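Adenosyl-chloride synthase (Thermotoga maritima, PDB 2ZBV) binds adenosine and probably cleaves S-adenosyl-L-methionine by nucleophilic attack of hydroxide or a halide, releasing methionine. Local coordinates at residues A[198-203]-A[214-218]; A[209-213]-A[249-253]. The contacts are given in a common frame with arbitrary orientation. Numbering follows the deposited sequence.

Contact 1: residues A[198-203]-A[214-218]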
loop_
_atom_site.group_PDB
_atom_site.type_symbol
_atom_site.label_atom_id
_atom_site.label_comp_id
_atom_site.label_asym_id
_atom_site.label_seq_id
_atom_site.Cartn_x
_atom_site.Cartn_y
_atom_site.Cartn_z
ATOM N N ASP A 198 -30.832 11.902 -19.627
ATOM C CA ASP A 198 -31.239 10.870 -18.700
ATOM C C ASP A 198 -30.561 9.558 -19.050
ATOM O O ASP A 198 -29.966 9.419 -20.117
ATOM C CB ASP A 198 -32.761 10.716 -18.745
ATOM C CG ASP A 198 -33.274 9.670 -17.773
ATOM O OD1 ASP A 198 -32.966 9.776 -16.563
ATOM O OD2 ASP A 198 -33.991 8.745 -18.221
ATOM N N PHE A 199 -30.632 8.602 -18.136
ATOM C CA PHE A 199 -30.047 7.304 -18.376
ATOM C C PHE A 199 -30.702 6.734 -19.632
ATOM O O PHE A 199 -31.909 6.872 -19.829
ATOM C CB PHE A 199 -30.281 6.409 -17.162
ATOM C CG PHE A 199 -29.562 6.882 -15.930
ATOM C CD1 PHE A 199 -28.173 6.846 -15.868
ATOM C CD2 PHE A 199 -30.269 7.408 -14.851
ATOM C CE1 PHE A 199 -27.493 7.328 -14.754
ATOM C CE2 PHE A 199 -29.601 7.896 -13.727
ATOM C CZ PHE A 199 -28.207 7.856 -13.680
ATOM N N ASP A 200 -29.885 6.114 -20.478
ATOM C CA ASP A 200 -30.306 5.525 -21.748
ATOM C C ASP A 200 -30.100 6.509 -22.890
ATOM O O ASP A 200 -30.146 6.128 -24.062
ATOM C CB ASP A 200 -31.768 5.075 -21.720
ATOM C CG ASP A 200 -32.001 3.939 -20.754
ATOM O OD1 ASP A 200 -31.108 3.070 -20.650
ATOM O OD2 ASP A 200 -33.073 3.906 -20.112
ATOM N N ASP A 201 -29.890 7.778 -22.557
ATOM C CA ASP A 201 -29.628 8.752 -23.608
ATOM C C ASP A 201 -28.198 8.497 -24.068
ATOM O O ASP A 201 -27.459 7.715 -23.460
ATOM C CB ASP A 201 -29.742 10.189 -23.090
ATOM C CG ASP A 201 -31.156 10.754 -23.210
ATOM O OD1 ASP A 201 -31.756 10.651 -24.302
ATOM O OD2 ASP A 201 -31.663 11.317 -22.216
ATOM N N VAL A 202 -27.816 9.149 -25.154
ATOM C CA VAL A 202 -26.473 9.022 -25.682
ATOM C C VAL A 202 -25.958 10.439 -25.833
ATOM O O VAL A 202 -26.651 11.303 -26.369
ATOM C CB VAL A 202 -26.457 8.320 -27.053
ATOM C CG1 VAL A 202 -25.088 8.445 -27.684
ATOM C CG2 VAL A 202 -26.813 6.852 -26.887
ATOM N N VAL A 203 -24.750 10.683 -25.342
ATOM C CA VAL A 203 -24.168 12.007 -25.440
ATOM C C VAL A 203 -22.830 11.930 -26.146
ATOM O O VAL A 203 -22.291 10.840 -26.370
ATOM C CB VAL A 203 -23.968 12.642 -24.035
ATOM C CG1 VAL A 203 -25.303 12.692 -23.296
ATOM C CG2 VAL A 203 -22.949 11.845 -23.232
ATOM N N ALA A 214 -21.271 8.230 -26.272
ATOM C CA ALA A 214 -21.254 7.441 -25.052
ATOM C C ALA A 214 -22.637 7.352 -24.447
ATOM O O ALA A 214 -23.346 8.350 -24.357
ATOM C CB ALA A 214 -20.279 8.045 -24.046
ATOM N N ALA A 215 -23.014 6.146 -24.039
ATOM C CA ALA A 215 -24.312 5.919 -23.425
ATOM C C ALA A 215 -24.283 6.397 -21.983
ATOM O O ALA A 215 -23.289 6.212 -21.280
ATOM C CB ALA A 215 -24.664 4.441 -23.469
ATOM N N VAL A 216 -25.363 7.037 -21.560
ATOM C CA VAL A 216 -25.480 7.511 -20.189
ATOM C C VAL A 216 -26.051 6.312 -19.439
ATOM O O VAL A 216 -27.179 5.890 -19.697
ATOM C CB VAL A 216 -26.440 8.705 -20.098
ATOM C CG1 VAL A 216 -26.563 9.170 -18.656
ATOM C CG2 VAL A 216 -25.935 9.833 -20.981
ATOM N N ALA A 217 -25.268 5.752 -18.525
ATOM C CA ALA A 217 -25.704 4.573 -17.792
ATOM C C ALA A 217 -25.421 4.637 -16.302
ATOM O O ALA A 217 -24.671 5.487 -15.835
ATOM C CB ALA A 217 -25.051 3.327 -18.390
ATOM N N LYS A 218 -26.036 3.720 -15.564
ATOM C CA LYS A 218 -25.868 3.642 -14.123
ATOM C C LYS A 218 -24.683 2.761 -13.750
ATOM O O LYS A 218 -23.851 3.142 -12.922
ATOM C CB LYS A 218 -27.131 3.071 -13.477
ATOM C CG LYS A 218 -28.371 3.933 -13.632
ATOM C CD LYS A 218 -29.573 3.255 -12.991
ATOM C CE LYS A 218 -30.831 4.100 -13.114
ATOM N NZ LYS A 218 -32.016 3.384 -12.552
#

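Contact 2: residues A[209-213]-A[249-253]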
loop_
_atom_site.group_PDB
_atom_site.type_symbol
_atom_site.label_atom_id
_atom_site.label_comp_id
_atom_site.label_asym_id
_atom_site.label_seq_id
_atom_site.Cartn_x
_atom_site.Cartn_y
_atom_site.Cartn_z
ATOM N N ARG A 209 -9.403 17.087 -30.091
ATOM C CA ARG A 209 -9.958 17.100 -31.441
ATOM C C ARG A 209 -10.847 15.890 -31.722
ATOM O O ARG A 209 -11.427 15.779 -32.801
ATOM C CB ARG A 209 -8.825 17.123 -32.468
ATOM C CG ARG A 209 -7.892 18.322 -32.362
ATOM C CD ARG A 209 -8.562 19.600 -32.841
ATOM N NE ARG A 209 -7.611 20.705 -32.947
ATOM C CZ ARG A 209 -7.908 21.904 -33.440
ATOM N NH1 ARG A 209 -9.136 22.162 -33.875
ATOM N NH2 ARG A 209 -6.976 22.847 -33.499
ATOM N N LYS A 210 -10.948 14.984 -30.753
ATOM C CA LYS A 210 -11.750 13.782 -30.922
ATOM C C LYS A 210 -13.145 13.931 -30.344
ATOM O O LYS A 210 -13.382 14.741 -29.449
ATOM C CB LYS A 210 -11.094 12.591 -30.223
ATOM C CG LYS A 210 -9.633 12.379 -30.520
ATOM C CD LYS A 210 -9.097 11.266 -29.642
ATOM C CE LYS A 210 -7.590 11.174 -29.725
ATOM N NZ LYS A 210 -7.064 10.097 -28.843
ATOM N N GLU A 211 -14.063 13.122 -30.855
ATOM C CA GLU A 211 -15.432 13.118 -30.369
ATOM C C GLU A 211 -15.923 11.679 -30.354
ATOM O O GLU A 211 -15.813 10.959 -31.349
ATOM C CB GLU A 211 -16.339 13.971 -31.253
ATOM C CG GLU A 211 -17.742 14.126 -30.687
ATOM C CD GLU A 211 -18.632 14.999 -31.552
ATOM O OE1 GLU A 211 -18.835 14.647 -32.735
ATOM O OE2 GLU A 211 -19.129 16.033 -31.050
ATOM N N PHE A 212 -16.448 11.263 -29.207
ATOM C CA PHE A 212 -16.953 9.908 -29.033
ATOM C C PHE A 212 -18.410 9.959 -28.626
ATOM O O PHE A 212 -18.868 10.939 -28.035
ATOM C CB PHE A 212 -16.215 9.194 -27.902
ATOM C CG PHE A 212 -14.730 9.129 -28.068
ATOM C CD1 PHE A 212 -14.118 7.954 -28.482
ATOM C CD2 PHE A 212 -13.934 10.229 -27.762
ATOM C CE1 PHE A 212 -12.733 7.872 -28.589
ATOM C CE2 PHE A 212 -12.547 10.154 -27.864
ATOM C CZ PHE A 212 -11.948 8.974 -28.277
ATOM N N LYS A 213 -19.136 8.897 -28.939
ATOM C CA LYS A 213 -20.520 8.789 -28.520
ATOM C C LYS A 213 -20.450 7.920 -27.266
ATOM O O LYS A 213 -19.646 6.984 -27.192
ATOM C CB LYS A 213 -21.375 8.093 -29.578
ATOM C CG LYS A 213 -21.759 8.964 -30.763
ATOM C CD LYS A 213 -22.907 8.327 -31.534
ATOM C CE LYS A 213 -23.270 9.140 -32.765
ATOM N NZ LYS A 213 -22.147 9.146 -33.742
ATOM N N GLN A 249 -7.265 5.269 -21.733
ATOM C CA GLN A 249 -6.547 4.794 -22.918
ATOM C C GLN A 249 -7.375 5.007 -24.183
ATOM O O GLN A 249 -6.864 5.470 -25.198
ATOM C CB GLN A 249 -6.201 3.305 -22.791
ATOM C CG GLN A 249 -5.142 2.980 -21.743
ATOM C CD GLN A 249 -4.790 1.497 -21.714
ATOM O OE1 GLN A 249 -4.382 0.924 -22.725
ATOM N NE2 GLN A 249 -4.949 0.871 -20.550
ATOM N N VAL A 250 -8.655 4.662 -24.116
ATOM C CA VAL A 250 -9.553 4.819 -25.256
ATOM C C VAL A 250 -9.688 6.281 -25.673
ATOM O O VAL A 250 -9.623 6.608 -26.859
ATOM C CB VAL A 250 -10.951 4.251 -24.930
ATOM C CG1 VAL A 250 -11.949 4.637 -26.017
ATOM C CG2 VAL A 250 -10.865 2.734 -24.804
ATOM N N LEU A 251 -9.871 7.156 -24.691
ATOM C CA LEU A 251 -10.018 8.582 -24.945
ATOM C C LEU A 251 -8.655 9.226 -25.159
ATOM O O LEU A 251 -8.551 10.298 -25.758
ATOM C CB LEU A 251 -10.715 9.256 -23.761
ATOM C CG LEU A 251 -12.105 8.726 -23.386
ATOM C CD1 LEU A 251 -12.594 9.437 -22.132
ATOM C CD2 LEU A 251 -13.077 8.947 -24.540
ATOM N N SER A 252 -7.617 8.556 -24.666
ATOM C CA SER A 252 -6.254 9.059 -24.767
ATOM C C SER A 252 -6.200 10.384 -24.018
ATOM O O SER A 252 -5.769 11.406 -24.557
ATOM C CB SER A 252 -5.868 9.260 -26.234
ATOM O OG SER A 252 -4.517 9.671 -26.344
ATOM N N VAL A 253 -6.645 10.356 -22.765
ATOM C CA VAL A 253 -6.673 11.548 -21.938
ATOM C C VAL A 253 -5.915 11.368 -20.635
ATOM O O VAL A 253 -5.682 10.247 -20.184
ATOM C CB VAL A 253 -8.132 11.952 -21.606
ATOM C CG1 VAL A 253 -8.788 10.886 -20.736
ATOM C CG2 VAL A 253 -8.153 13.285 -20.905
HETATM O O HOH W 1 -8.093 7.754 -28.649
#

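Contact 1: residues A[198-203]-A[214-218]
This is the open end of an antiparallel beta hairpin in the C-terminal domain, where strand 202-207 begins and strand 210-216 finishes, together with the turn that leads into the first strand. Val203 and Ala214 form a hydrogen-bonded pair, with Val203 N to Ala214 O at 2.9 Å and Ala214 N to Val203 O at 2.8 Å. Val202 and Ala215 follow as a non-hydrogen-bonded pair, their CA atoms 4.4 Å apart. Val216 N then donates a hydrogen bond to Asp201 O (2.9 Å), and Val216 O accepts one from Asp200 N (2.8 Å), so backbone pairing runs on past the strand into the type II turn Asp198-Asp201. That turn is closed by Asp201 N to Asp198 O (2.9 Å) and braced by Asp198 N to Asp201 OD2 (2.8 Å). Val216 points its side chain toward segment 198-203, its CG2 lying 3.7 Å from Val203 CG1 and its CG1 4.0 Å from Phe199 CD1. Beyond it, Lys218 CG sits over the face of the Phe199 ring, 3.7 Å from the centroid, in a CH-pi contact; Lys218 also packs on Phe124 of a second subunit. On its other edge, strand 210-216 pairs with strand 228-232 through Ala215 and Val230. Two backbone hydrogen bonds thus set the strand pairing and two tie the turn to Val216, where Phe199 adds apolar contact with Val216 and Lys218.

Contact 2: residues A[209-213]-A[249-253]
At Val250, near the end of helix 247-251, the carbonyl oxygen lies 3.6 Å from Phe212 CZ and also accepts a 2.6 Å hydrogen bond from a water. The same water accepts one from Lys210 NZ, again at 2.6 Å, bridging helix and strand. Val250 CG1 is 4.2 Å from Phe212 CE1, and its side chain also touches Val242, an adenosine-binding residue. Leu251 supplies the main apolar contact: its CD2 stands over the face of the Phe212 ring, 3.6 Å from the centroid, a CH-pi interaction, and both side chains reach Leu228 of strand 228-232. The helix thus packs against the sheet of the C-terminal domain. Leu251 O receives a weak hydrogen bond from Lys210 NZ at 3.4 Å, so the extended lysine reaches the helix C terminus, where exposed carbonyls suit a positive charge. The helix ends in a Schellman motif with Ser252, at positive phi, as the C-prime residue; Ser252 CB lies 3.0 Å from Lys210 NZ, a close non-bonded contact.

How the contacts relate
Coming from the N terminus, the chain first reaches the turn at 198-201, enters strand 202-207 and reverses into strand 210-216. Contact 1 closes this hairpin across only ten intervening residues. Segment 209-213 lies inside that loop, but its partner 249-253 comes much later, after strands 228-232 and 237-242, so contact 2 closes a longer loop and the two cross. Strand 210-216 serves both: contact 1 ties its end to the neighbouring strand, whereas contact 2 joins its beginning to helix 247-251 on a face of the same sheet. Their centres are about 17 Å apart, yet they touch where Val202 CG1 packs 4.2 Å from Lys213 CB.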